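Local coordinates for protein gene activator AphA (Vibrio cholerae, PDB 1YG2) that activates virulence gene expression in the cholera bacterium, probably by binding promoter DNA through a winged-helix domain, at residues 51-56 against 68-74; 3-8 against 43-47; 129-133 against 154-158. All coordinates share one frame; numbering follows the deposited sequence.

Contact 1: 51-56 against 68-74; sequences GLVTCV and VYSITQA
V53 to C55 run antiparallel to Y69 to I71, the short axes 4.6 Å apart and 145° between directions, in a two-stranded ribbon whose backbone ladder extends beyond the strands themselves. T54 and S70 form the hydrogen-bonded pair, with T54 N reaching S70 O at 2.9 Å and S70 N returning to T54 O. V56 and V68 exchange two further bonds towards the loop, while T72 N donates to L52 O.

Side chains alternate between the two faces. V53, C55, Y69 and I71 share one; C55 SG approaches the Y69 ring obliquely, 4.2 Å from its centroid, in a sulfur-aromatic contact. T54 and S70 lie on the other face, where S70 OG bonds to D15. T54 CG2 also presses against T72 CG2, 3.2 Å away, tighter than an ordinary methyl contact.

T72 ties the ribbon to the elements at its base. With chi1 at 64°, its hydroxyl sits between its own backbone N and carbonyl carbon and donates to G51 O at 2.6 Å; as N-cap of helix 73-84, the same oxygen takes a bond from G75 N. G51, at positive phi, closes the preceding helix in a Schellman motif. A74 CB rests against L52 CD2, 4.1 Å away.

V53 and I71 turn onto L11 of helix 3-13, and Y69 onto L44. Such a hairpin, following the third helix, and whose connecting loop is not modelled at residues 59-67, is the wing of a winged-helix domain.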
ATOM      1  N   GLY A  51       6.867 -24.580 -18.017  1.00 34.87           N
ATOM      2  CA  GLY A  51       6.120 -24.780 -19.246  1.00 32.80           C
ATOM      3  C   GLY A  51       5.079 -23.711 -19.509  1.00 33.44           C
ATOM      4  O   GLY A  51       4.161 -23.937 -20.282  1.00 35.53           O
ATOM      5  N   LEU A  52       5.214 -22.552 -18.864  1.00 33.77           N
ATOM      6  CA  LEU A  52       4.277 -21.441 -19.046  1.00 35.50           C
ATOM      7  C   LEU A  52       4.685 -20.599 -20.245  1.00 38.41           C
ATOM      8  O   LEU A  52       3.881 -19.839 -20.785  1.00 38.03           O
ATOM      9  CB  LEU A  52       4.253 -20.549 -17.805  1.00 33.57           C
ATOM     10  CG  LEU A  52       3.925 -21.255 -16.486  1.00 33.84           C
ATOM     11  CD1 LEU A  52       3.954 -20.251 -15.332  1.00 30.32           C
ATOM     12  CD2 LEU A  52       2.559 -21.914 -16.611  1.00 31.91           C
ATOM     13  N   VAL A  53       5.950 -20.722 -20.634  1.00 40.82           N
ATOM     14  CA  VAL A  53       6.492 -20.008 -21.786  1.00 45.78           C
ATOM     15  C   VAL A  53       7.484 -20.923 -22.504  1.00 48.75           C
ATOM     16  O   VAL A  53       8.042 -21.833 -21.895  1.00 49.41           O
ATOM     17  CB  VAL A  53       7.238 -18.709 -21.361  1.00 45.97           C
ATOM     18  CG1 VAL A  53       6.306 -17.809 -20.549  1.00 44.16           C
ATOM     19  CG2 VAL A  53       8.491 -19.056 -20.567  1.00 42.21           C
ATOM     20  N   THR A  54       7.679 -20.696 -23.801  1.00 52.85           N
ATOM     21  CA  THR A  54       8.629 -21.476 -24.595  1.00 57.38           C
ATOM     22  C   THR A  54       9.496 -20.510 -25.384  1.00 60.02           C
ATOM     23  O   THR A  54       9.275 -19.301 -25.337  1.00 61.99           O
ATOM     24  CB  THR A  54       7.933 -22.437 -25.594  1.00 56.73           C
ATOM     25  OG1 THR A  54       7.038 -21.706 -26.443  1.00 56.66           O
ATOM     26  CG2 THR A  54       7.163 -23.505 -24.851  1.00 60.28           C
ATOM     27  N   CYS A  55      10.480 -21.042 -26.100  1.00 63.43           N
ATOM     28  CA  CYS A  55      11.376 -20.217 -26.904  1.00 67.22           C
ATOM     29  C   CYS A  55      11.278 -20.532 -28.385  1.00 69.66           C
ATOM     30  O   CYS A  55      11.040 -21.676 -28.775  1.00 70.25           O
ATOM     31  CB  CYS A  55      12.819 -20.409 -26.462  1.00 67.00           C
ATOM     32  SG  CYS A  55      13.207 -19.610 -24.930  1.00 70.62           S
ATOM     33  N   VAL A  56      11.476 -19.503 -29.201  1.00 72.68           N
ATOM     34  CA  VAL A  56      11.425 -19.635 -30.653  1.00 75.93           C
ATOM     35  C   VAL A  56      12.598 -18.858 -31.252  1.00 77.94           C
ATOM     36  O   VAL A  56      13.245 -18.068 -30.561  1.00 78.22           O
ATOM     37  CB  VAL A  56      10.103 -19.066 -31.209  1.00 76.54           C
ATOM     38  CG1 VAL A  56       9.993 -19.350 -32.696  1.00 77.27           C
ATOM     39  CG2 VAL A  56       8.926 -19.670 -30.457  1.00 76.99           C
ATOM     40  N   VAL A  68      13.304 -15.340 -29.010  1.00 51.92           N
ATOM     41  CA  VAL A  68      11.920 -14.908 -28.843  1.00 53.35           C
ATOM     42  C   VAL A  68      11.092 -15.792 -27.908  1.00 52.79           C
ATOM     43  O   VAL A  68      10.925 -16.986 -28.151  1.00 53.12           O
ATOM     44  CB  VAL A  68      11.186 -14.847 -30.196  1.00 52.47           C
ATOM     45  CG1 VAL A  68       9.695 -14.683 -29.963  1.00 53.13           C
ATOM     46  CG2 VAL A  68      11.712 -13.684 -31.022  1.00 54.62           C
ATOM     47  N   TYR A  69      10.568 -15.197 -26.842  1.00 51.18           N
ATOM     48  CA  TYR A  69       9.743 -15.941 -25.902  1.00 49.03           C
ATOM     49  C   TYR A  69       8.296 -15.917 -26.362  1.00 47.03           C
ATOM     50  O   TYR A  69       7.846 -14.954 -26.980  1.00 47.77           O
ATOM     51  CB  TYR A  69       9.842 -15.346 -24.498  1.00 50.04           C
ATOM     52  CG  TYR A  69      11.172 -15.583 -23.830  1.00 51.63           C
ATOM     53  CD1 TYR A  69      12.190 -14.635 -23.902  1.00 52.27           C
ATOM     54  CD2 TYR A  69      11.422 -16.770 -23.145  1.00 51.75           C
ATOM     55  CE1 TYR A  69      13.423 -14.864 -23.307  1.00 53.49           C
ATOM     56  CE2 TYR A  69      12.650 -17.011 -22.548  1.00 53.41           C
ATOM     57  CZ  TYR A  69      13.648 -16.053 -22.632  1.00 54.97           C
ATOM     58  OH  TYR A  69      14.871 -16.284 -22.036  1.00 56.42           O
ATOM     59  N   SER A  70       7.569 -16.983 -26.061  1.00 44.15           N
ATOM     60  CA  SER A  70       6.171 -17.084 -26.448  1.00 43.25           C
ATOM     61  C   SER A  70       5.377 -17.725 -25.314  1.00 43.00           C
ATOM     62  O   SER A  70       5.886 -18.609 -24.624  1.00 43.77           O
ATOM     63  CB  SER A  70       6.056 -17.935 -27.711  1.00 41.22           C
ATOM     64  OG  SER A  70       4.712 -18.021 -28.138  1.00 42.35           O
ATOM     65  N   ILE A  71       4.138 -17.287 -25.115  1.00 41.54           N
ATOM     66  CA  ILE A  71       3.309 -17.860 -24.052  1.00 39.70           C
ATOM     67  C   ILE A  71       2.727 -19.199 -24.516  1.00 40.48           C
ATOM     68  O   ILE A  71       2.389 -19.351 -25.691  1.00 41.48           O
ATOM     69  CB  ILE A  71       2.150 -16.917 -23.675  1.00 39.48           C
ATOM     70  CG1 ILE A  71       1.522 -17.368 -22.353  1.00 37.85           C
ATOM     71  CG2 ILE A  71       1.098 -16.896 -24.786  1.00 37.78           C
ATOM     72  CD1 ILE A  71       0.425 -16.443 -21.845  1.00 37.92           C
ATOM     73  N   THR A  72       2.624 -20.171 -23.611  1.00 38.82           N
ATOM     74  CA  THR A  72       2.067 -21.479 -23.972  1.00 36.78           C
ATOM     75  C   THR A  72       0.633 -21.574 -23.481  1.00 35.12           C
ATOM     76  O   THR A  72       0.163 -20.695 -22.765  1.00 34.43           O
ATOM     77  CB  THR A  72       2.843 -22.634 -23.330  1.00 38.59           C
ATOM     78  OG1 THR A  72       2.716 -22.558 -21.901  1.00 39.72           O
ATOM     79  CG2 THR A  72       4.313 -22.581 -23.726  1.00 35.75           C
ATOM     80  N   GLN A  73      -0.061 -22.637 -23.867  1.00 33.47           N
ATOM     81  CA  GLN A  73      -1.441 -22.817 -23.437  1.00 32.54           C
ATOM     82  C   GLN A  73      -1.499 -22.857 -21.913  1.00 33.97           C
ATOM     83  O   GLN A  73      -2.446 -22.349 -21.305  1.00 33.85           O
ATOM     84  CB  GLN A  73      -2.024 -24.112 -24.005  1.00 33.07           C
ATOM     85  CG  GLN A  73      -3.445 -24.386 -23.529  1.00 33.06           C
ATOM     86  CD  GLN A  73      -4.378 -23.217 -23.832  1.00 37.87           C
ATOM     87  OE1 GLN A  73      -4.153 -22.476 -24.786  1.00 35.49           O
ATOM     88  NE2 GLN A  73      -5.429 -23.056 -23.036  1.00 36.32           N
ATOM     89  N   ALA A  74      -0.485 -23.462 -21.298  1.00 33.08           N
ATOM     90  CA  ALA A  74      -0.427 -23.546 -19.838  1.00 33.78           C
ATOM     91  C   ALA A  74      -0.275 -22.128 -19.297  1.00 33.83           C
ATOM     92  O   ALA A  74      -0.921 -21.746 -18.322  1.00 31.52           O
ATOM     93  CB  ALA A  74       0.755 -24.401 -19.399  1.00 33.17           C
TER

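Contact 2: 3-8 against 43-47; sequences LPHVIL and ELNKM
Helix-helix packing built largely from aliphatic surfaces joins L3, P4 and I7 to E43, L44 and M47, at the place where helix 3-13 crosses helix 37-49 inside the N-terminal domain. The short axes stand 10.2 Å apart and 84° to one another, so each helix offers about one turn to the other.

E43 shows how an acidic residue can serve such an interface through its carbon chain. CG lies anti to the backbone N (chi1 -168°), and a bend at chi2 lays the methylenes on I7 and L3 and brings the carboxylate over to the proline ring. Its CG meets I7 CD1 at 3.7 Å, and L3 runs alongside it, pointing the other way, with L3 CG 3.8 Å from E43 CG. At the proline, E43 OE2 is 3.4 Å from P4 CB and scarcely farther from CG and CD of the same ring.

Helices 3-13, 18-25 and 37-49 form the three-helix bundle of a winged-helix domain of the PadR-like family. In this fold the third helix is the one that usually reads DNA, so 37-49 probably does so here, with the present face turned inward. I21 of the middle helix touches L44, and F25 covers L3 and I7.

One turn after E43, M47 reaches across to P4. Its SD lies beside the proline, 3.8 Å from P4 CB, and beyond the sulfur a bend at chi3 (72°) turns the methyl CE toward I7 CG2, 4.1 Å away. I7 CG2 also meets L44 CD2 at 4.1 Å. Beyond this layer, V53 of the neighbouring strand lies against both L8 and M47.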
ATOM      1  N   LEU A   3       4.705 -11.463 -10.255  1.00 34.84           N
ATOM      2  CA  LEU A   3       5.643 -11.196 -11.341  1.00 34.75           C
ATOM      3  C   LEU A   3       5.429 -12.044 -12.592  1.00 33.28           C
ATOM      4  O   LEU A   3       5.407 -11.526 -13.712  1.00 31.63           O
ATOM      5  CB  LEU A   3       7.080 -11.370 -10.849  1.00 33.36           C
ATOM      6  CG  LEU A   3       8.189 -11.176 -11.891  1.00 39.12           C
ATOM      7  CD1 LEU A   3       7.998  -9.843 -12.617  1.00 38.17           C
ATOM      8  CD2 LEU A   3       9.558 -11.225 -11.195  1.00 38.96           C
ATOM      9  N   PRO A   4       5.268 -13.365 -12.422  1.00 32.84           N
ATOM     10  CA  PRO A   4       5.068 -14.147 -13.637  1.00 32.38           C
ATOM     11  C   PRO A   4       3.802 -13.767 -14.398  1.00 33.20           C
ATOM     12  O   PRO A   4       3.781 -13.814 -15.628  1.00 34.08           O
ATOM     13  CB  PRO A   4       5.079 -15.597 -13.136  1.00 33.79           C
ATOM     14  CG  PRO A   4       4.693 -15.496 -11.683  1.00 34.50           C
ATOM     15  CD  PRO A   4       5.374 -14.225 -11.227  1.00 33.38           C
ATOM     16  N   HIS A   5       2.747 -13.378 -13.692  1.00 33.55           N
ATOM     17  CA  HIS A   5       1.524 -13.002 -14.399  1.00 34.31           C
ATOM     18  C   HIS A   5       1.731 -11.675 -15.120  1.00 31.22           C
ATOM     19  O   HIS A   5       1.173 -11.436 -16.190  1.00 32.71           O
ATOM     20  CB  HIS A   5       0.343 -12.907 -13.438  1.00 33.80           C
ATOM     21  CG  HIS A   5       0.151 -14.134 -12.615  1.00 35.72           C
ATOM     22  ND1 HIS A   5       0.591 -14.231 -11.308  1.00 36.65           N
ATOM     23  CD2 HIS A   5      -0.342 -15.354 -12.935  1.00 32.58           C
ATOM     24  CE1 HIS A   5       0.382 -15.455 -10.866  1.00 35.70           C
ATOM     25  NE2 HIS A   5      -0.183 -16.159 -11.836  1.00 36.00           N
ATOM     26  N   VAL A   6       2.542 -10.814 -14.528  1.00 32.47           N
ATOM     27  CA  VAL A   6       2.834  -9.528 -15.139  1.00 32.72           C
ATOM     28  C   VAL A   6       3.575  -9.805 -16.446  1.00 32.84           C
ATOM     29  O   VAL A   6       3.340  -9.146 -17.451  1.00 34.04           O
ATOM     30  CB  VAL A   6       3.694  -8.664 -14.202  1.00 33.51           C
ATOM     31  CG1 VAL A   6       4.182  -7.408 -14.936  1.00 35.79           C
ATOM     32  CG2 VAL A   6       2.864  -8.283 -12.966  1.00 29.25           C
ATOM     33  N   ILE A   7       4.447 -10.810 -16.428  1.00 34.91           N
ATOM     34  CA  ILE A   7       5.211 -11.199 -17.610  1.00 34.33           C
ATOM     35  C   ILE A   7       4.317 -11.934 -18.612  1.00 35.79           C
ATOM     36  O   ILE A   7       4.404 -11.700 -19.822  1.00 37.79           O
ATOM     37  CB  ILE A   7       6.385 -12.097 -17.216  1.00 36.44           C
ATOM     38  CG1 ILE A   7       7.341 -11.314 -16.312  1.00 35.86           C
ATOM     39  CG2 ILE A   7       7.101 -12.596 -18.455  1.00 35.49           C
ATOM     40  CD1 ILE A   7       8.386 -12.186 -15.633  1.00 34.48           C
ATOM     41  N   LEU A   8       3.453 -12.815 -18.124  1.00 32.39           N
ATOM     42  CA  LEU A   8       2.558 -13.535 -19.025  1.00 35.01           C
ATOM     43  C   LEU A   8       1.662 -12.564 -19.794  1.00 35.25           C
ATOM     44  O   LEU A   8       1.344 -12.782 -20.967  1.00 35.89           O
ATOM     45  CB  LEU A   8       1.701 -14.532 -18.238  1.00 33.68           C
ATOM     46  CG  LEU A   8       2.425 -15.770 -17.677  1.00 35.54           C
ATOM     47  CD1 LEU A   8       1.442 -16.705 -16.986  1.00 36.04           C
ATOM     48  CD2 LEU A   8       3.084 -16.512 -18.814  1.00 35.59           C
ATOM     49  N   GLU A  43      12.797 -15.034 -13.436  1.00 45.26           N
ATOM     50  CA  GLU A  43      11.412 -15.492 -13.467  1.00 44.87           C
ATOM     51  C   GLU A  43      11.112 -16.148 -14.804  1.00 42.86           C
ATOM     52  O   GLU A  43      10.448 -17.176 -14.856  1.00 42.29           O
ATOM     53  CB  GLU A  43      10.447 -14.326 -13.238  1.00 45.57           C
ATOM     54  CG  GLU A  43       9.008 -14.745 -12.974  1.00 49.19           C
ATOM     55  CD  GLU A  43       8.874 -15.660 -11.761  1.00 51.63           C
ATOM     56  OE1 GLU A  43       9.553 -15.409 -10.748  1.00 52.65           O
ATOM     57  OE2 GLU A  43       8.083 -16.624 -11.814  1.00 53.77           O
ATOM     58  N   LEU A  44      11.600 -15.547 -15.882  1.00 42.02           N
ATOM     59  CA  LEU A  44      11.396 -16.102 -17.213  1.00 42.70           C
ATOM     60  C   LEU A  44      11.967 -17.513 -17.264  1.00 43.44           C
ATOM     61  O   LEU A  44      11.423 -18.399 -17.920  1.00 42.39           O
ATOM     62  CB  LEU A  44      12.098 -15.240 -18.259  1.00 41.82           C
ATOM     63  CG  LEU A  44      11.234 -14.212 -18.989  1.00 42.93           C
ATOM     64  CD1 LEU A  44      12.139 -13.362 -19.880  1.00 41.61           C
ATOM     65  CD2 LEU A  44      10.149 -14.920 -19.818  1.00 36.73           C
ATOM     66  N   ASN A  45      13.081 -17.699 -16.567  1.00 44.77           N
ATOM     67  CA  ASN A  45      13.753 -18.990 -16.502  1.00 45.72           C
ATOM     68  C   ASN A  45      12.842 -20.003 -15.807  1.00 44.30           C
ATOM     69  O   ASN A  45      12.582 -21.080 -16.338  1.00 42.97           O
ATOM     70  CB  ASN A  45      15.066 -18.841 -15.730  1.00 47.92           C
ATOM     71  CG  ASN A  45      15.893 -20.094 -15.749  1.00 50.43           C
ATOM     72  OD1 ASN A  45      16.453 -20.465 -16.781  1.00 53.76           O
ATOM     73  ND2 ASN A  45      15.977 -20.764 -14.609  1.00 49.74           N
ATOM     74  N   LYS A  46      12.358 -19.650 -14.617  1.00 44.35           N
ATOM     75  CA  LYS A  46      11.464 -20.525 -13.859  1.00 43.66           C
ATOM     76  C   LYS A  46      10.215 -20.838 -14.658  1.00 40.47           C
ATOM     77  O   LYS A  46       9.690 -21.947 -14.599  1.00 40.17           O
ATOM     78  CB  LYS A  46      11.052 -19.881 -12.526  1.00 48.39           C
ATOM     79  CG  LYS A  46      12.114 -19.930 -11.428  1.00 56.64           C
ATOM     80  CD  LYS A  46      11.533 -19.556 -10.049  1.00 61.29           C
ATOM     81  CE  LYS A  46      12.539 -19.860  -8.922  1.00 66.65           C
ATOM     82  NZ  LYS A  46      12.046 -19.520  -7.543  1.00 66.37           N
ATOM     83  N   MET A  47       9.734 -19.858 -15.412  1.00 39.18           N
ATOM     84  CA  MET A  47       8.534 -20.052 -16.224  1.00 38.57           C
ATOM     85  C   MET A  47       8.741 -21.035 -17.368  1.00 38.01           C
ATOM     86  O   MET A  47       7.789 -21.692 -17.834  1.00 35.92           O
ATOM     87  CB  MET A  47       8.066 -18.713 -16.774  1.00 35.95           C
ATOM     88  CG  MET A  47       7.361 -17.878 -15.728  1.00 40.24           C
ATOM     89  SD  MET A  47       7.130 -16.173 -16.228  1.00 44.65           S
ATOM     90  CE  MET A  47       5.895 -16.372 -17.417  1.00 43.29           C
TER

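Contact 3: 129-133 against 154-158; sequences YQEIE and LRRNL
Two long antiparallel helices, 108-136 and 145-177, pair as a helical hairpin in the C-terminal region of the chain, and Y129 meets L154, N157 and L158 between them. The short axes pass at 10.1 Å with 149° between their directions.

The Y129 ring has L154 and N157 as its main partners. L154 CD1 approaches obliquely, 3.3 Å from Y129 CD2, whereas N157 ND2 lies over one ring face, the amide plane turned 27° from the ring. N157 CB comes within 3.4 Å of Y129 CE1, and the amide ND2 is bonded to the Y31 backbone oxygen, which helps to fix its rotation. The two methyls of L154 divide their work: CD1 serves the tyrosine, and CD2 touches I132 CG2 at 3.8 Å. L158 CD1 fills in beside Q130 CG, 3.6 Å away.

A salt bridge closes the contact at one side. Extended beyond CG and directed by a chi1 of 178°, E133 brings OE2 to R155 NH1 at 3.1 Å, using the syn lone pair. The bond is bent, and OE2 stands out of the guanidinium plane, while OE1 lies in plane at its edge.

Bends at chi2 and chi3 place R155 between this acid and a second acidic partner, E170 of the second subunit, so the hairpin contact also reaches the dimer interface; W167 of that subunit packs on R155. Within the chain, Y31, from the loop between helices 18-25 and 37-49, covers L154 and I132 alongside Y137.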
ATOM      1  N   TYR A 129       5.742  11.761 -12.960  1.00 47.13           N
ATOM      2  CA  TYR A 129       4.565  11.136 -13.538  1.00 46.32           C
ATOM      3  C   TYR A 129       3.695  12.140 -14.284  1.00 44.01           C
ATOM      4  O   TYR A 129       3.146  11.827 -15.330  1.00 41.13           O
ATOM      5  CB  TYR A 129       3.786  10.421 -12.430  1.00 48.94           C
ATOM      6  CG  TYR A 129       4.475   9.151 -11.967  1.00 53.54           C
ATOM      7  CD1 TYR A 129       4.321   8.671 -10.663  1.00 56.33           C
ATOM      8  CD2 TYR A 129       5.273   8.417 -12.848  1.00 55.69           C
ATOM      9  CE1 TYR A 129       4.952   7.488 -10.248  1.00 57.52           C
ATOM     10  CE2 TYR A 129       5.901   7.240 -12.450  1.00 58.28           C
ATOM     11  CZ  TYR A 129       5.739   6.782 -11.152  1.00 58.95           C
ATOM     12  OH  TYR A 129       6.369   5.614 -10.778  1.00 62.79           O
ATOM     13  N   GLN A 130       3.575  13.353 -13.761  1.00 44.54           N
ATOM     14  CA  GLN A 130       2.769  14.362 -14.437  1.00 45.60           C
ATOM     15  C   GLN A 130       3.402  14.740 -15.767  1.00 44.46           C
ATOM     16  O   GLN A 130       2.703  14.949 -16.758  1.00 45.33           O
ATOM     17  CB  GLN A 130       2.602  15.594 -13.551  1.00 46.51           C
ATOM     18  CG  GLN A 130       1.771  15.311 -12.321  1.00 48.73           C
ATOM     19  CD  GLN A 130       1.657  16.503 -11.408  1.00 50.61           C
ATOM     20  OE1 GLN A 130       2.655  17.149 -11.086  1.00 50.82           O
ATOM     21  NE2 GLN A 130       0.438  16.798 -10.971  1.00 51.67           N
ATOM     22  N   GLU A 131       4.728  14.808 -15.786  1.00 45.22           N
ATOM     23  CA  GLU A 131       5.459  15.132 -17.007  1.00 45.72           C
ATOM     24  C   GLU A 131       5.176  14.068 -18.045  1.00 44.80           C
ATOM     25  O   GLU A 131       4.922  14.368 -19.215  1.00 44.00           O
ATOM     26  CB  GLU A 131       6.964  15.175 -16.745  1.00 48.60           C
ATOM     27  CG  GLU A 131       7.433  16.430 -16.027  1.00 58.76           C
ATOM     28  CD  GLU A 131       8.952  16.506 -15.885  1.00 65.30           C
ATOM     29  OE1 GLU A 131       9.660  16.266 -16.894  1.00 68.95           O
ATOM     30  OE2 GLU A 131       9.431  16.817 -14.768  1.00 66.22           O
ATOM     31  N   ILE A 132       5.228  12.815 -17.612  1.00 42.45           N
ATOM     32  CA  ILE A 132       4.984  11.703 -18.513  1.00 40.11           C
ATOM     33  C   ILE A 132       3.563  11.712 -19.041  1.00 39.61           C
ATOM     34  O   ILE A 132       3.355  11.507 -20.228  1.00 38.79           O
ATOM     35  CB  ILE A 132       5.256  10.364 -17.815  1.00 40.96           C
ATOM     36  CG1 ILE A 132       6.753  10.243 -17.530  1.00 38.82           C
ATOM     37  CG2 ILE A 132       4.758   9.208 -18.684  1.00 38.24           C
ATOM     38  CD1 ILE A 132       7.102   9.160 -16.542  1.00 43.15           C
ATOM     39  N   GLU A 133       2.589  11.965 -18.170  1.00 40.06           N
ATOM     40  CA  GLU A 133       1.191  11.982 -18.596  1.00 41.06           C
ATOM     41  C   GLU A 133       0.919  13.052 -19.658  1.00 41.87           C
ATOM     42  O   GLU A 133       0.296  12.775 -20.680  1.00 39.74           O
ATOM     43  CB  GLU A 133       0.261  12.201 -17.395  1.00 42.11           C
ATOM     44  CG  GLU A 133      -1.217  12.290 -17.778  1.00 44.40           C
ATOM     45  CD  GLU A 133      -2.144  12.467 -16.580  1.00 47.87           C
ATOM     46  OE1 GLU A 133      -1.736  13.110 -15.592  1.00 49.35           O
ATOM     47  OE2 GLU A 133      -3.295  11.982 -16.631  1.00 49.57           O
ATOM     48  N   LEU A 154      -0.554   4.576 -14.690  1.00 33.89           N
ATOM     49  CA  LEU A 154       0.261   5.739 -14.343  1.00 34.61           C
ATOM     50  C   LEU A 154      -0.542   6.615 -13.378  1.00 34.12           C
ATOM     51  O   LEU A 154      -0.034   7.061 -12.347  1.00 31.99           O
ATOM     52  CB  LEU A 154       0.622   6.555 -15.604  1.00 35.43           C
ATOM     53  CG  LEU A 154       1.327   7.899 -15.361  1.00 39.51           C
ATOM     54  CD1 LEU A 154       2.603   7.669 -14.592  1.00 40.07           C
ATOM     55  CD2 LEU A 154       1.643   8.587 -16.677  1.00 41.21           C
ATOM     56  N   ARG A 155      -1.810   6.841 -13.709  1.00 33.96           N
ATOM     57  CA  ARG A 155      -2.678   7.677 -12.884  1.00 37.88           C
ATOM     58  C   ARG A 155      -2.819   7.180 -11.445  1.00 38.10           C
ATOM     59  O   ARG A 155      -3.047   7.975 -10.533  1.00 37.88           O
ATOM     60  CB  ARG A 155      -4.075   7.772 -13.509  1.00 40.26           C
ATOM     61  CG  ARG A 155      -4.104   8.249 -14.955  1.00 44.19           C
ATOM     62  CD  ARG A 155      -4.371   9.719 -15.050  1.00 42.30           C
ATOM     63  NE  ARG A 155      -5.510  10.098 -14.221  1.00 44.24           N
ATOM     64  CZ  ARG A 155      -5.616  11.285 -13.639  1.00 44.69           C
ATOM     65  NH1 ARG A 155      -4.652  12.184 -13.821  1.00 44.99           N
ATOM     66  NH2 ARG A 155      -6.647  11.561 -12.850  1.00 41.76           N
ATOM     67  N   ARG A 156      -2.689   5.874 -11.227  1.00 40.99           N
ATOM     68  CA  ARG A 156      -2.835   5.349  -9.869  1.00 41.51           C
ATOM     69  C   ARG A 156      -1.743   5.857  -8.930  1.00 40.79           C
ATOM     70  O   ARG A 156      -2.032   6.284  -7.812  1.00 40.48           O
ATOM     71  CB  ARG A 156      -2.830   3.818  -9.869  1.00 43.05           C
ATOM     72  CG  ARG A 156      -3.404   3.234  -8.588  1.00 46.07           C
ATOM     73  CD  ARG A 156      -2.780   1.902  -8.221  1.00 49.96           C
ATOM     74  NE  ARG A 156      -2.110   2.003  -6.929  1.00 54.77           N
ATOM     75  CZ  ARG A 156      -0.797   2.122  -6.771  1.00 54.73           C
ATOM     76  NH1 ARG A 156       0.001   2.140  -7.830  1.00 56.12           N
ATOM     77  NH2 ARG A 156      -0.284   2.259  -5.555  1.00 55.33           N
ATOM     78  N   ASN A 157      -0.489   5.806  -9.374  1.00 44.59           N
ATOM     79  CA  ASN A 157       0.626   6.268  -8.543  1.00 45.95           C
ATOM     80  C   ASN A 157       0.386   7.711  -8.211  1.00 43.26           C
ATOM     81  O   ASN A 157       0.554   8.151  -7.079  1.00 44.28           O
ATOM     82  CB  ASN A 157       1.955   6.222  -9.294  1.00 51.54           C
ATOM     83  CG  ASN A 157       2.289   4.862  -9.806  1.00 56.31           C
ATOM     84  OD1 ASN A 157       2.598   3.953  -9.033  1.00 60.60           O
ATOM     85  ND2 ASN A 157       2.234   4.701 -11.124  1.00 57.22           N
ATOM     86  N   LEU A 158       0.002   8.446  -9.237  1.00 42.87           N
ATOM     87  CA  LEU A 158      -0.234   9.865  -9.113  1.00 43.14           C
ATOM     88  C   LEU A 158      -1.237  10.218  -8.024  1.00 42.68           C
ATOM     89  O   LEU A 158      -0.903  10.912  -7.057  1.00 44.34           O
ATOM     90  CB  LEU A 158      -0.706  10.414 -10.457  1.00 43.75           C
ATOM     91  CG  LEU A 158      -0.613  11.927 -10.621  1.00 46.89           C
ATOM     92  CD1 LEU A 158       0.842  12.352 -10.494  1.00 47.92           C
ATOM     93  CD2 LEU A 158      -1.172  12.327 -11.985  1.00 48.78           C
TER

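How the contacts relate
Contacts 1 and 2 belong to one compact N-terminal unit, their centres 10 Å apart, and they share a boundary: helix 37-49 runs into strand 53-55, L52 N probably bonds to M47 O, and I71 CD1 packs near L8 O. The helix crossing and the wing are thus packed together in one winged-helix fold, which probably binds DNA. Contact 3 comes later in the chain, in the C-terminal region, with its centre 26 Å from that of contact 2 and 32 Å from that of contact 1. It lies across the chain's centre from contact 2, in a helical hairpin that touches the second subunit, consistent with a DNA-reading part and a hairpin that contributes to the dimer.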